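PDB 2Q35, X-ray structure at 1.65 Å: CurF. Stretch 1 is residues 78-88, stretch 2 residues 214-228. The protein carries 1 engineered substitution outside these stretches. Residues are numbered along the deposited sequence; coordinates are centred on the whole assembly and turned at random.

Stretch 1, residues 78-88: EVLDLSGLILD
Stretch 2 (214-228) KFPEAIKKELEIHQV

How do the two stretches run past each other? Stretch 2, Lys 214 to Val 228, is helical throughout, part of a helix that extends beyond it at each end, kinked where the N atoms of Pro 216 and Glu 217 lack a bond to the preceding turn. Stretch 1 starts extended, with phi/psi of -67/126 at Val 79 and -138/100 at Asp 81, passes through Leu 82 (-93/7) at the N-cap position, and becomes helical from Ser 83. The helices are nearly antiparallel, at 162°, but their axes come no closer than 12.8 Å, so side chains must bridge the gap. The register pairs CA of Val 79 with CA of Leu 223 at 8.2 Å, CA of Asp 81 with CA of Ile 219 at 9.1 Å, and CA of Ser 83 with CA of Phe 215 at 9.5 Å.

What does Val 79 touch? Its CB points toward the helix, and chi1 is t (175°). CG2 of Val 79 lies 3.7 Å from CD1 of Leu 223, whose own rotamer is t, p (-166°, 52°), and 4.1 Å from CD2 of His 226, three residues further along the helix; the contact is packing without a hydrogen bond. A compact branched side chain suits this spot. The imidazole, with chi1 t (173°) and chi2 89°, has both nitrogens hydrogen-bonded elsewhere in the structure, leaving its carbon CD2 to meet the methyl.

How is the turn into the short helix arranged? Asp 81 has chi1 t (-179°) and chi2 2°; its OD1 accepts hydrogen bonds from OG of Ser 83 at 2.6 Å and from N of Ser 83 at 3.0 Å. The p rotamer of Ser 83 (67°) allows the hydroxyl to join the backbone NH at that same oxygen. OD2 of Asp 81 lies 4.0 Å from CG2 of Ile 219, a side chain in the m, m rotamer (-68°, -76°).

What closes the other end? Phe 215, buried, directs its CB toward stretch 1, with chi1 t (-153°) and chi2 84°. OG of Ser 83 approaches the ring edge, 3.3 Å from CE2 of Phe 215. Leu 87, m, t (-65°, 174°), lays CD1 over one face, 3.6 Å from the centroid of the Phe 215 ring and 8° off its normal, in a CH-pi contact. Ser 83 and Leu 87 lie one turn apart, joined by the backbone hydrogen bond from N of Leu 87 to O of Ser 83 at 2.8 Å. No hydrogen bond crosses between the stretches; packing that buries 280 Å², both sides summed, makes the contact.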

# COMPACT_ATOMS: atom_id res chain seq x y z
N GLU A 78 -22.73 3.09 26.08
CA GLU A 78 -21.30 3.03 25.74
C GLU A 78 -21.15 2.62 24.27
O GLU A 78 -22.12 2.25 23.63
CB GLU A 78 -20.57 2.02 26.63
CG GLU A 78 -20.68 2.27 28.13
CD GLU A 78 -20.22 1.07 28.95
OE1 GLU A 78 -19.17 0.48 28.61
OE2 GLU A 78 -20.91 0.72 29.95
N VAL A 79 -19.91 2.65 23.76
CA VAL A 79 -19.59 2.37 22.35
C VAL A 79 -19.83 0.92 21.91
O VAL A 79 -19.30 -0.01 22.50
CB VAL A 79 -18.11 2.73 22.05
CG1 VAL A 79 -17.72 2.32 20.64
CG2 VAL A 79 -17.86 4.21 22.26
N LEU A 80 -20.61 0.74 20.84
CA LEU A 80 -20.87 -0.58 20.26
C LEU A 80 -19.62 -1.07 19.53
O LEU A 80 -18.97 -0.30 18.81
CB LEU A 80 -22.02 -0.48 19.23
CG LEU A 80 -23.42 -0.08 19.71
CD1 LEU A 80 -24.05 0.95 18.76
CD2 LEU A 80 -24.32 -1.30 19.85
N ASP A 81 -19.29 -2.35 19.68
CA ASP A 81 -18.14 -2.92 18.99
C ASP A 81 -18.49 -4.29 18.44
O ASP A 81 -18.47 -5.27 19.18
CB ASP A 81 -16.95 -3.02 19.97
CG ASP A 81 -15.68 -3.59 19.32
OD1 ASP A 81 -15.66 -3.88 18.10
OD2 ASP A 81 -14.69 -3.74 20.06
N LEU A 82 -18.79 -4.36 17.15
CA LEU A 82 -19.15 -5.62 16.47
C LEU A 82 -17.96 -6.32 15.83
O LEU A 82 -18.13 -7.32 15.11
CB LEU A 82 -20.22 -5.35 15.40
CG LEU A 82 -21.67 -5.19 15.86
CD1 LEU A 82 -21.88 -4.03 16.83
CD2 LEU A 82 -22.59 -5.04 14.62
N SER A 83 -16.75 -5.81 16.08
CA SER A 83 -15.58 -6.37 15.44
C SER A 83 -15.37 -7.83 15.82
O SER A 83 -15.10 -8.65 14.94
CB SER A 83 -14.33 -5.54 15.71
OG SER A 83 -13.97 -5.59 17.08
N GLY A 84 -15.50 -8.15 17.10
CA GLY A 84 -15.25 -9.53 17.55
C GLY A 84 -16.15 -10.53 16.87
O GLY A 84 -15.73 -11.64 16.54
N LEU A 85 -17.40 -10.11 16.62
CA LEU A 85 -18.38 -10.92 15.91
C LEU A 85 -17.86 -11.36 14.53
O LEU A 85 -17.96 -12.53 14.15
CB LEU A 85 -19.64 -10.10 15.70
CG LEU A 85 -21.00 -10.75 15.46
CD1 LEU A 85 -21.05 -12.13 16.09
CD2 LEU A 85 -22.04 -9.82 16.09
N ILE A 86 -17.34 -10.40 13.78
CA ILE A 86 -16.86 -10.67 12.42
C ILE A 86 -15.50 -11.37 12.44
O ILE A 86 -15.27 -12.35 11.71
CB ILE A 86 -16.72 -9.37 11.61
CG1 ILE A 86 -18.07 -8.63 11.50
CG2 ILE A 86 -16.11 -9.63 10.22
CD1 ILE A 86 -19.17 -9.42 10.75
N LEU A 87 -14.59 -10.86 13.27
CA LEU A 87 -13.21 -11.35 13.29
C LEU A 87 -13.07 -12.76 13.86
O LEU A 87 -12.10 -13.47 13.55
CB LEU A 87 -12.30 -10.39 14.06
CG LEU A 87 -12.16 -9.01 13.42
CD1 LEU A 87 -11.35 -8.12 14.38
CD2 LEU A 87 -11.55 -9.06 12.00
N ASP A 88 -14.04 -13.17 14.66
CA ASP A 88 -14.05 -14.54 15.20
C ASP A 88 -14.44 -15.60 14.17
O ASP A 88 -14.15 -16.78 14.37
CB ASP A 88 -14.94 -14.64 16.44
CG ASP A 88 -14.23 -14.15 17.71
OD1 ASP A 88 -13.02 -13.78 17.65
OD2 ASP A 88 -14.89 -14.14 18.77
N LYS A 214 -2.50 -6.55 16.09
CA LYS A 214 -2.54 -5.10 16.30
C LYS A 214 -3.91 -4.58 16.74
O LYS A 214 -4.04 -3.43 17.22
CB LYS A 214 -2.12 -4.40 15.01
CG LYS A 214 -0.62 -4.47 14.77
CD LYS A 214 -0.21 -3.48 13.71
CE LYS A 214 0.02 -4.18 12.39
NZ LYS A 214 0.93 -3.39 11.52
N PHE A 215 -4.94 -5.40 16.55
CA PHE A 215 -6.32 -4.97 16.75
C PHE A 215 -6.69 -4.49 18.18
O PHE A 215 -7.24 -3.39 18.37
CB PHE A 215 -7.28 -6.06 16.24
CG PHE A 215 -8.58 -5.53 15.81
CD1 PHE A 215 -8.73 -5.01 14.53
CD2 PHE A 215 -9.65 -5.49 16.69
CE1 PHE A 215 -9.95 -4.48 14.13
CE2 PHE A 215 -10.85 -4.97 16.31
CZ PHE A 215 -11.00 -4.46 15.02
N PRO A 216 -6.38 -5.30 19.20
CA PRO A 216 -6.78 -4.88 20.54
C PRO A 216 -6.26 -3.50 20.94
O PRO A 216 -7.02 -2.70 21.49
CB PRO A 216 -6.21 -5.99 21.44
CG PRO A 216 -6.13 -7.18 20.57
CD PRO A 216 -5.71 -6.62 19.23
N GLU A 217 -4.99 -3.23 20.68
CA GLU A 217 -4.39 -1.94 21.07
C GLU A 217 -5.01 -0.81 20.25
O GLU A 217 -5.24 0.28 20.77
CB GLU A 217 -2.87 -1.98 20.93
CG GLU A 217 -2.14 -0.78 21.51
CD GLU A 217 -2.49 -0.51 22.96
OE1 GLU A 217 -2.33 -1.42 23.81
OE2 GLU A 217 -2.94 0.61 23.26
N ALA A 218 -5.30 -1.10 18.98
CA ALA A 218 -5.94 -0.11 18.09
C ALA A 218 -7.31 0.31 18.61
O ALA A 218 -7.62 1.49 18.69
CB ALA A 218 -6.03 -0.67 16.65
N ILE A 219 -8.15 -0.67 18.94
CA ILE A 219 -9.45 -0.42 19.56
C ILE A 219 -9.32 0.40 20.83
O ILE A 219 -10.04 1.37 21.03
CB ILE A 219 -10.16 -1.77 19.92
CG1 ILE A 219 -10.56 -2.51 18.64
CG2 ILE A 219 -11.41 -1.55 20.82
CD1 ILE A 219 -11.78 -1.94 17.93
N LYS A 220 -8.43 -0.03 21.72
CA LYS A 220 -8.21 0.68 22.98
C LYS A 220 -7.78 2.13 22.79
O LYS A 220 -8.31 3.05 23.46
CB LYS A 220 -7.19 -0.09 23.84
CG LYS A 220 -6.81 0.58 25.17
CD LYS A 220 -5.69 -0.19 25.90
CE LYS A 220 -5.13 0.62 27.08
NZ LYS A 220 -4.35 -0.21 28.06
N LYS A 221 -6.81 2.36 21.90
CA LYS A 221 -6.30 3.71 21.68
C LYS A 221 -7.37 4.63 21.07
O LYS A 221 -7.54 5.79 21.50
CB LYS A 221 -5.05 3.70 20.79
CG LYS A 221 -3.80 3.12 21.44
CD LYS A 221 -2.60 3.25 20.51
CE LYS A 221 -1.32 2.71 21.16
NZ LYS A 221 -0.25 2.50 20.13
N GLU A 222 -8.11 4.12 20.08
CA GLU A 222 -9.19 4.91 19.49
C GLU A 222 -10.28 5.19 20.53
O GLU A 222 -10.76 6.33 20.63
CB GLU A 222 -9.76 4.21 18.25
CG GLU A 222 -8.80 4.28 17.05
CD GLU A 222 -9.53 4.07 15.73
OE1 GLU A 222 -10.69 3.61 15.77
OE2 GLU A 222 -8.91 4.39 14.68
N LEU A 223 -10.63 4.20 21.34
CA LEU A 223 -11.61 4.44 22.38
C LEU A 223 -11.21 5.59 23.32
O LEU A 223 -12.04 6.46 23.62
CB LEU A 223 -11.91 3.16 23.18
CG LEU A 223 -13.15 3.22 24.08
CD1 LEU A 223 -14.39 3.68 23.33
CD2 LEU A 223 -13.39 1.85 24.76
N GLU A 224 -9.96 5.56 23.79
CA GLU A 224 -9.44 6.57 24.73
C GLU A 224 -9.53 8.00 24.18
O GLU A 224 -9.94 8.92 24.90
CB GLU A 224 -8.01 6.22 25.20
CG GLU A 224 -8.01 5.39 26.51
CD GLU A 224 -6.79 4.46 26.71
OE1 GLU A 224 -5.69 4.73 26.16
OE2 GLU A 224 -6.95 3.44 27.45
N ILE A 225 -9.17 8.17 22.90
CA ILE A 225 -9.15 9.50 22.27
C ILE A 225 -10.60 9.90 22.00
O ILE A 225 -11.00 11.06 22.18
CB ILE A 225 -8.33 9.47 20.95
CG1 ILE A 225 -6.87 9.09 21.24
CG2 ILE A 225 -8.41 10.82 20.20
CD1 ILE A 225 -6.13 8.53 20.03
N HIS A 226 -11.40 8.92 21.58
CA HIS A 226 -12.81 9.16 21.33
C HIS A 226 -13.52 9.68 22.56
O HIS A 226 -14.31 10.61 22.48
CB HIS A 226 -13.49 7.90 20.81
CG HIS A 226 -14.98 8.04 20.67
ND1 HIS A 226 -15.58 8.52 19.53
CD2 HIS A 226 -15.98 7.73 21.54
CE1 HIS A 226 -16.89 8.53 19.71
NE2 HIS A 226 -17.16 8.06 20.91
N GLN A 227 -13.23 9.09 23.71
CA GLN A 227 -13.86 9.54 24.94
C GLN A 227 -13.58 11.01 25.24
O GLN A 227 -14.44 11.71 25.79
CB GLN A 227 -13.48 8.63 26.10
CG GLN A 227 -14.14 7.25 25.99
CD GLN A 227 -15.65 7.30 26.17
OE1 GLN A 227 -16.42 7.07 25.22
NE2 GLN A 227 -16.09 7.62 27.38
N VAL A 228 -12.38 11.50 24.89
CA VAL A 228 -12.05 12.90 25.13
C VAL A 228 -12.77 13.79 24.11
O VAL A 228 -13.40 14.78 24.48
CB VAL A 228 -10.53 13.15 25.05
CG1 VAL A 228 -10.21 14.64 25.13
CG2 VAL A 228 -9.85 12.41 26.17